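Local coordinates for protein alpha-galactosidase (Umbelopsis vinacea, PDB 3A5V) that probably releases terminal alpha-linked galactose from oligosaccharides and other galactosides by hydrolysis, as a tetrameric family 27 glycoside hydrolase, at residues A[304-316]-A[325-339]. Residues are numbered along the deposited sequence; the frame is centred on the assembly and turned at random.
Sequences RIWVKGDQQLFSG and VILLNAGDSAAKMTA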
ATOM      1  N   ARG A 304     -24.187   4.539   6.385  1.00 11.68           N
ATOM      2  CA  ARG A 304     -23.845   5.192   7.652  1.00 12.18           C
ATOM      3  C   ARG A 304     -23.761   6.721   7.433  1.00 12.71           C
ATOM      4  O   ARG A 304     -22.873   7.217   6.736  1.00 13.94           O
ATOM      5  CB  ARG A 304     -22.548   4.629   8.271  1.00 12.01           C
ATOM      6  CG  ARG A 304     -22.234   5.204   9.669  1.00 11.76           C
ATOM      7  CD  ARG A 304     -21.260   4.332  10.457  0.60 11.10           C
ATOM      8  NE  ARG A 304     -19.856   4.553  10.104  0.60  9.67           N
ATOM      9  CZ  ARG A 304     -18.843   3.781  10.517  0.60 10.82           C
ATOM     10  NH1 ARG A 304     -19.062   2.702  11.271  0.60  7.29           N
ATOM     11  NH2 ARG A 304     -17.606   4.069  10.140  0.60  9.76           N
ATOM     12  N   ILE A 305     -24.690   7.445   8.036  1.00 12.67           N
ATOM     13  CA  ILE A 305     -24.862   8.884   7.823  1.00 12.00           C
ATOM     14  C   ILE A 305     -23.861   9.696   8.655  1.00 12.59           C
ATOM     15  O   ILE A 305     -23.276  10.654   8.153  1.00 11.98           O
ATOM     16  CB  ILE A 305     -26.316   9.323   8.169  1.00 12.67           C
ATOM     17  CG1 ILE A 305     -27.312   8.532   7.316  1.00 12.22           C
ATOM     18  CG2 ILE A 305     -26.517  10.857   7.974  1.00 11.20           C
ATOM     19  CD1 ILE A 305     -26.988   8.546   5.792  1.00 11.22           C
ATOM     20  N   TRP A 306     -23.659   9.294   9.906  1.00 11.77           N
ATOM     21  CA  TRP A 306     -22.625   9.907  10.740  1.00 13.20           C
ATOM     22  C   TRP A 306     -22.106   8.997  11.832  1.00 13.67           C
ATOM     23  O   TRP A 306     -22.724   7.969  12.169  1.00 13.04           O
ATOM     24  CB  TRP A 306     -23.067  11.259  11.350  1.00 12.48           C
ATOM     25  CG  TRP A 306     -24.419  11.343  12.070  1.00 12.45           C
ATOM     26  CD1 TRP A 306     -25.499  12.067  11.649  1.00 12.98           C
ATOM     27  CD2 TRP A 306     -24.794  10.780  13.353  1.00 11.54           C
ATOM     28  NE1 TRP A 306     -26.520  11.986  12.569  1.00 12.84           N
ATOM     29  CE2 TRP A 306     -26.125  11.182  13.609  1.00 12.32           C
ATOM     30  CE3 TRP A 306     -24.146   9.954  14.290  1.00 11.62           C
ATOM     31  CZ2 TRP A 306     -26.819  10.809  14.777  1.00 13.46           C
ATOM     32  CZ3 TRP A 306     -24.835   9.575  15.451  1.00 13.01           C
ATOM     33  CH2 TRP A 306     -26.167  10.001  15.678  1.00 12.43           C
ATOM     34  N   VAL A 307     -20.941   9.379  12.350  1.00 14.17           N
ATOM     35  CA  VAL A 307     -20.383   8.834  13.585  1.00 15.09           C
ATOM     36  C   VAL A 307     -20.172  10.029  14.525  1.00 15.58           C
ATOM     37  O   VAL A 307     -19.551  11.024  14.131  1.00 15.54           O
ATOM     38  CB  VAL A 307     -19.010   8.124  13.363  1.00 15.35           C
ATOM     39  CG1 VAL A 307     -18.420   7.624  14.711  1.00 15.94           C
ATOM     40  CG2 VAL A 307     -19.152   6.948  12.437  1.00 15.12           C
ATOM     41  N   LYS A 308     -20.700   9.944  15.743  1.00 15.59           N
ATOM     42  CA  LYS A 308     -20.526  11.007  16.739  1.00 16.51           C
ATOM     43  C   LYS A 308     -20.075  10.339  18.028  1.00 16.69           C
ATOM     44  O   LYS A 308     -20.881   9.749  18.741  1.00 15.97           O
ATOM     45  CB  LYS A 308     -21.826  11.789  16.967  1.00 16.42           C
ATOM     46  CG  LYS A 308     -22.308  12.603  15.755  1.00 17.40           C
ATOM     47  CD  LYS A 308     -23.708  13.203  16.006  1.00 16.89           C
ATOM     48  CE  LYS A 308     -24.203  14.025  14.795  1.00 18.62           C
ATOM     49  NZ  LYS A 308     -25.547  14.634  15.105  1.00 17.92           N
ATOM     50  N   GLY A 309     -18.771  10.400  18.291  1.00 17.75           N
ATOM     51  CA  GLY A 309     -18.165   9.628  19.394  1.00 18.53           C
ATOM     52  C   GLY A 309     -18.443   8.161  19.146  1.00 18.19           C
ATOM     53  O   GLY A 309     -18.133   7.652  18.066  1.00 18.58           O
ATOM     54  N   ASP A 310     -19.087   7.506  20.113  1.00 17.85           N
ATOM     55  CA  ASP A 310     -19.440   6.088  20.012  1.00 17.85           C
ATOM     56  C   ASP A 310     -20.828   5.842  19.388  1.00 17.32           C
ATOM     57  O   ASP A 310     -21.305   4.700  19.335  1.00 17.59           O
ATOM     58  CB  ASP A 310     -19.474   5.489  21.424  0.50 18.05           C
ATOM     59  CG  ASP A 310     -18.098   5.202  21.978  0.50 18.51           C
ATOM     60  OD1 ASP A 310     -17.187   4.876  21.186  0.50 18.10           O
ATOM     61  OD2 ASP A 310     -17.939   5.291  23.217  0.50 20.08           O
ATOM     62  N   GLN A 311     -21.479   6.907  18.936  1.00 15.58           N
ATOM     63  CA  GLN A 311     -22.807   6.781  18.317  1.00 14.88           C
ATOM     64  C   GLN A 311     -22.731   6.803  16.798  1.00 14.12           C
ATOM     65  O   GLN A 311     -21.882   7.509  16.217  1.00 12.85           O
ATOM     66  CB  GLN A 311     -23.709   7.905  18.807  1.00 14.22           C
ATOM     67  CG  GLN A 311     -23.963   7.831  20.313  1.00 15.13           C
ATOM     68  CD  GLN A 311     -24.932   8.889  20.782  1.00 16.15           C
ATOM     69  OE1 GLN A 311     -25.580   9.556  19.970  1.00 18.02           O
ATOM     70  NE2 GLN A 311     -25.034   9.059  22.097  1.00 18.24           N
ATOM     71  N   GLN A 312     -23.605   6.017  16.154  1.00 13.72           N
ATOM     72  CA  GLN A 312     -23.680   5.947  14.686  1.00 14.09           C
ATOM     73  C   GLN A 312     -25.138   5.983  14.229  1.00 13.65           C
ATOM     74  O   GLN A 312     -26.017   5.454  14.920  1.00 13.52           O
ATOM     75  CB  GLN A 312     -22.991   4.681  14.156  1.00 14.38           C
ATOM     76  CG  GLN A 312     -21.573   4.488  14.745  1.00 14.65           C
ATOM     77  CD  GLN A 312     -20.807   3.332  14.127  1.00 15.75           C
ATOM     78  OE1 GLN A 312     -21.200   2.767  13.099  1.00 17.13           O
ATOM     79  NE2 GLN A 312     -19.686   2.989  14.751  1.00 15.57           N
ATOM     80  N   LEU A 313     -25.378   6.629  13.089  1.00 12.72           N
ATOM     81  CA  LEU A 313     -26.708   6.666  12.461  1.00 12.68           C
ATOM     82  C   LEU A 313     -26.632   5.985  11.090  1.00 12.23           C
ATOM     83  O   LEU A 313     -25.738   6.301  10.294  1.00 11.90           O
ATOM     84  CB  LEU A 313     -27.179   8.121  12.262  1.00 12.68           C
ATOM     85  CG  LEU A 313     -28.483   8.325  11.461  1.00 13.46           C
ATOM     86  CD1 LEU A 313     -29.662   7.719  12.218  1.00  9.55           C
ATOM     87  CD2 LEU A 313     -28.743   9.803  11.131  1.00 12.85           C
ATOM     88  N   PHE A 314     -27.566   5.070  10.825  1.00 11.29           N
ATOM     89  CA  PHE A 314     -27.711   4.461   9.501  1.00 11.05           C
ATOM     90  C   PHE A 314     -29.086   4.803   8.927  1.00 11.14           C
ATOM     91  O   PHE A 314     -30.081   4.909   9.670  1.00 10.74           O
ATOM     92  CB  PHE A 314     -27.579   2.931   9.567  1.00 11.14           C
ATOM     93  CG  PHE A 314     -26.199   2.442   9.959  1.00 12.51           C
ATOM     94  CD1 PHE A 314     -25.774   2.483  11.294  1.00 13.61           C
ATOM     95  CD2 PHE A 314     -25.343   1.907   8.994  1.00 13.88           C
ATOM     96  CE1 PHE A 314     -24.493   2.014  11.657  1.00 12.83           C
ATOM     97  CE2 PHE A 314     -24.073   1.436   9.340  1.00 14.39           C
ATOM     98  CZ  PHE A 314     -23.648   1.490  10.680  1.00 12.74           C
ATOM     99  N   SER A 315     -29.134   4.947   7.609  1.00 10.94           N
ATOM    100  CA  SER A 315     -30.374   5.278   6.909  1.00 11.43           C
ATOM    101  C   SER A 315     -30.340   4.675   5.515  1.00 11.59           C
ATOM    102  O   SER A 315     -29.341   4.824   4.798  1.00 11.30           O
ATOM    103  CB  SER A 315     -30.517   6.804   6.809  1.00 11.29           C
ATOM    104  OG  SER A 315     -31.652   7.154   6.048  1.00 12.03           O
ATOM    105  N   GLY A 316     -31.438   4.024   5.112  1.00 11.36           N
ATOM    106  CA  GLY A 316     -31.526   3.440   3.785  1.00 11.68           C
ATOM    107  C   GLY A 316     -32.934   3.365   3.234  1.00 12.18           C
ATOM    108  O   GLY A 316     -33.885   3.306   3.984  1.00 12.20           O
ATOM    109  N   VAL A 325     -34.160   3.216   9.391  1.00 12.01           N
ATOM    110  CA  VAL A 325     -33.285   4.082  10.181  1.00 12.07           C
ATOM    111  C   VAL A 325     -32.800   3.305  11.387  1.00 12.06           C
ATOM    112  O   VAL A 325     -33.596   2.674  12.089  1.00 12.32           O
ATOM    113  CB  VAL A 325     -33.977   5.421  10.593  1.00 11.90           C
ATOM    114  CG1 VAL A 325     -33.088   6.254  11.539  1.00 12.06           C
ATOM    115  CG2 VAL A 325     -34.312   6.248   9.337  1.00 10.70           C
ATOM    116  N   ILE A 326     -31.490   3.331  11.615  1.00 11.93           N
ATOM    117  CA  ILE A 326     -30.902   2.656  12.779  1.00 11.92           C
ATOM    118  C   ILE A 326     -30.068   3.608  13.625  1.00 11.99           C
ATOM    119  O   ILE A 326     -29.117   4.235  13.125  1.00 11.62           O
ATOM    120  CB  ILE A 326     -30.000   1.456  12.368  1.00 12.11           C
ATOM    121  CG1 ILE A 326     -30.773   0.494  11.455  1.00 13.52           C
ATOM    122  CG2 ILE A 326     -29.468   0.728  13.612  1.00 11.76           C
ATOM    123  CD1 ILE A 326     -29.922  -0.221  10.463  1.00 17.64           C
ATOM    124  N   LEU A 327     -30.411   3.690  14.911  1.00 12.04           N
ATOM    125  CA  LEU A 327     -29.577   4.383  15.896  1.00 12.41           C
ATOM    126  C   LEU A 327     -28.712   3.335  16.569  1.00 11.94           C
ATOM    127  O   LEU A 327     -29.228   2.373  17.134  1.00 12.28           O
ATOM    128  CB  LEU A 327     -30.447   5.090  16.952  1.00 12.86           C
ATOM    129  CG  LEU A 327     -31.504   6.047  16.391  1.00 15.32           C
ATOM    130  CD1 LEU A 327     -32.532   6.362  17.483  1.00 15.50           C
ATOM    131  CD2 LEU A 327     -30.835   7.302  15.862  1.00 17.84           C
ATOM    132  N   LEU A 328     -27.402   3.511  16.502  1.00 11.77           N
ATOM    133  CA  LEU A 328     -26.497   2.517  17.084  1.00 11.78           C
ATOM    134  C   LEU A 328     -25.623   3.189  18.132  1.00 12.26           C
ATOM    135  O   LEU A 328     -24.936   4.188  17.856  1.00 12.17           O
ATOM    136  CB  LEU A 328     -25.639   1.846  15.997  1.00 11.41           C
ATOM    137  CG  LEU A 328     -24.640   0.744  16.385  1.00 12.14           C
ATOM    138  CD1 LEU A 328     -24.382  -0.121  15.152  1.00 14.47           C
ATOM    139  CD2 LEU A 328     -23.326   1.339  16.874  1.00 13.56           C
ATOM    140  N   ASN A 329     -25.639   2.599  19.316  1.00 12.91           N
ATOM    141  CA  ASN A 329     -24.918   3.098  20.469  1.00 13.45           C
ATOM    142  C   ASN A 329     -23.800   2.115  20.828  1.00 14.14           C
ATOM    143  O   ASN A 329     -24.036   1.125  21.515  1.00 13.69           O
ATOM    144  CB  ASN A 329     -25.874   3.283  21.654  1.00 13.01           C
ATOM    145  CG  ASN A 329     -25.145   3.734  22.935  1.00 14.33           C
ATOM    146  OD1 ASN A 329     -23.999   4.178  22.883  1.00 12.98           O
ATOM    147  ND2 ASN A 329     -25.802   3.583  24.077  1.00 13.74           N
ATOM    148  N   ALA A 330     -22.590   2.395  20.354  1.00 14.55           N
ATOM    149  CA  ALA A 330     -21.441   1.536  20.651  1.00 15.65           C
ATOM    150  C   ALA A 330     -20.797   1.819  22.011  1.00 16.49           C
ATOM    151  O   ALA A 330     -19.790   1.177  22.360  1.00 16.45           O
ATOM    152  CB  ALA A 330     -20.387   1.630  19.531  1.00 15.55           C
ATOM    153  N   GLY A 331     -21.364   2.775  22.756  1.00 16.58           N
ATOM    154  CA  GLY A 331     -20.884   3.127  24.093  1.00 18.07           C
ATOM    155  C   GLY A 331     -21.291   2.116  25.150  1.00 18.51           C
ATOM    156  O   GLY A 331     -22.210   1.321  24.932  1.00 17.79           O
ATOM    157  N   ASP A 332     -20.596   2.154  26.289  1.00 19.08           N
ATOM    158  CA  ASP A 332     -20.794   1.201  27.390  1.00 20.35           C
ATOM    159  C   ASP A 332     -22.010   1.459  28.271  1.00 19.93           C
ATOM    160  O   ASP A 332     -22.298   0.670  29.159  1.00 19.25           O
ATOM    161  CB  ASP A 332     -19.533   1.143  28.270  1.00 21.80           C
ATOM    162  CG  ASP A 332     -18.374   0.461  27.575  1.00 26.04           C
ATOM    163  OD1 ASP A 332     -18.616  -0.327  26.629  1.00 30.46           O
ATOM    164  OD2 ASP A 332     -17.217   0.715  27.972  1.00 30.34           O
ATOM    165  N   SER A 333     -22.706   2.570  28.034  1.00 19.84           N
ATOM    166  CA  SER A 333     -23.909   2.930  28.784  1.00 20.12           C
ATOM    167  C   SER A 333     -25.033   3.308  27.820  1.00 18.72           C
ATOM    168  O   SER A 333     -24.764   3.861  26.752  1.00 17.07           O
ATOM    169  CB  SER A 333     -23.634   4.136  29.686  1.00 20.55           C
ATOM    170  OG  SER A 333     -22.833   3.763  30.806  1.00 27.44           O
ATOM    171  N   ALA A 334     -26.276   3.044  28.228  1.00 17.57           N
ATOM    172  CA  ALA A 334     -27.468   3.464  27.489  1.00 18.13           C
ATOM    173  C   ALA A 334     -27.436   4.972  27.234  1.00 17.88           C
ATOM    174  O   ALA A 334     -26.895   5.724  28.042  1.00 18.22           O
ATOM    175  CB  ALA A 334     -28.738   3.082  28.260  1.00 17.96           C
ATOM    176  N   ALA A 335     -27.979   5.409  26.106  1.00 17.57           N
ATOM    177  CA  ALA A 335     -27.991   6.829  25.772  1.00 18.03           C
ATOM    178  C   ALA A 335     -29.227   7.195  24.970  1.00 18.34           C
ATOM    179  O   ALA A 335     -29.775   6.359  24.241  1.00 18.46           O
ATOM    180  CB  ALA A 335     -26.723   7.212  24.986  1.00 17.63           C
ATOM    181  N   LYS A 336     -29.664   8.445  25.113  1.00 17.68           N
ATOM    182  CA  LYS A 336     -30.707   8.985  24.261  1.00 17.77           C
ATOM    183  C   LYS A 336     -30.068   9.469  22.963  1.00 17.04           C
ATOM    184  O   LYS A 336     -29.175  10.337  22.989  1.00 17.67           O
ATOM    185  CB  LYS A 336     -31.476  10.111  24.993  1.00 18.04           C
ATOM    186  CG  LYS A 336     -32.419   9.561  26.063  1.00 18.53           C
ATOM    187  CD  LYS A 336     -33.404  10.596  26.579  1.00 19.32           C
ATOM    188  CE  LYS A 336     -34.002  10.142  27.914  1.00 18.92           C
ATOM    189  NZ  LYS A 336     -34.949   9.028  27.718  1.00 19.13           N
ATOM    190  N   MET A 337     -30.488   8.907  21.834  1.00 15.11           N
ATOM    191  CA  MET A 337     -29.929   9.306  20.539  1.00 14.33           C
ATOM    192  C   MET A 337     -30.981   9.991  19.666  1.00 14.28           C
ATOM    193  O   MET A 337     -32.155   9.624  19.722  1.00 13.61           O
ATOM    194  CB  MET A 337     -29.353   8.085  19.789  1.00 14.64           C
ATOM    195  CG  MET A 337     -28.202   7.373  20.525  1.00 13.86           C
ATOM    196  SD  MET A 337     -27.481   6.030  19.526  1.00 13.87           S
ATOM    197  CE  MET A 337     -27.147   6.875  17.946  1.00 10.16           C
ATOM    198  N   THR A 338     -30.542  10.953  18.849  1.00 14.02           N
ATOM    199  CA  THR A 338     -31.433  11.760  17.990  1.00 14.30           C
ATOM    200  C   THR A 338     -31.062  11.658  16.517  1.00 14.26           C
ATOM    201  O   THR A 338     -29.886  11.846  16.152  1.00 15.38           O
ATOM    202  CB  THR A 338     -31.380  13.259  18.415  1.00 14.22           C
ATOM    203  OG1 THR A 338     -31.817  13.361  19.765  1.00 15.04           O
ATOM    204  CG2 THR A 338     -32.269  14.138  17.522  1.00 14.63           C
ATOM    205  N   ALA A 339     -32.055  11.353  15.678  1.00 13.85           N
ATOM    206  CA  ALA A 339     -31.906  11.401  14.221  1.00 14.18           C
ATOM    207  C   ALA A 339     -32.796  12.527  13.708  1.00 14.26           C
ATOM    208  O   ALA A 339     -33.968  12.599  14.081  1.00 14.19           O
ATOM    209  CB  ALA A 339     -32.331  10.081  13.591  1.00 14.99           C
TER
HETATM  210  O   HOH W   1     -28.554  14.050  15.353  1.00 24.15           O
HETATM  211  O   HOH W   2     -27.487  13.185  17.461  1.00 47.15           O
HETATM  212  O   HOH W   3     -27.647  11.552  19.416  1.00 21.37           O
HETATM  213  O   HOH W   4     -26.738  11.123  23.775  1.00 41.02           O
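The indole of Trp-306 turns its edge to strand 335-339: Thr-338 O lies near the ring plane, 3.5 Å from CZ2, while Met-337 CE approaches CH2 obliquely. Leu-313 CB sits over the centre of one indole face and Lys-308 CE over the other, so a broad flat ring suits the place. Arg-304 CG lies above one face of the Phe-314 ring, offset toward its rim, Ile-326 O is at the edge, near the ring plane, and CE1 of the ring touches Leu-328 CD1 at 4.1 Å. Strands 311-316 and 325-329 form an antiparallel hairpin in the C-terminal beta sandwich; Met-337 comes from the facing sheet. In the hairpin, Phe-314 N hydrogen-bonds Ile-326 O at 2.9 Å. Phe-314, Ile-326 and Leu-328 face helix 251-263, whereas Leu-313 CD1 points into the sandwich, meeting Ala-339 CB at 3.8 Å. Gln-311, extended beyond CG, and Met-337 run alongside each other, head to tail, with Gln-311 OE1 3.5 Å from Met-337 CG. Its amide suits the sandwich margin, since waters join OE1 to Thr-338 N and NE2 to Lys-336 O. Replacing Gln-311 by an alanine is likely to strip cover from Met-337 CG and SD and leave both waters without their partner on this strand. Bent at chi3 (51°), Met-337 brings CE within 3.7 Å of Gln-311 CB.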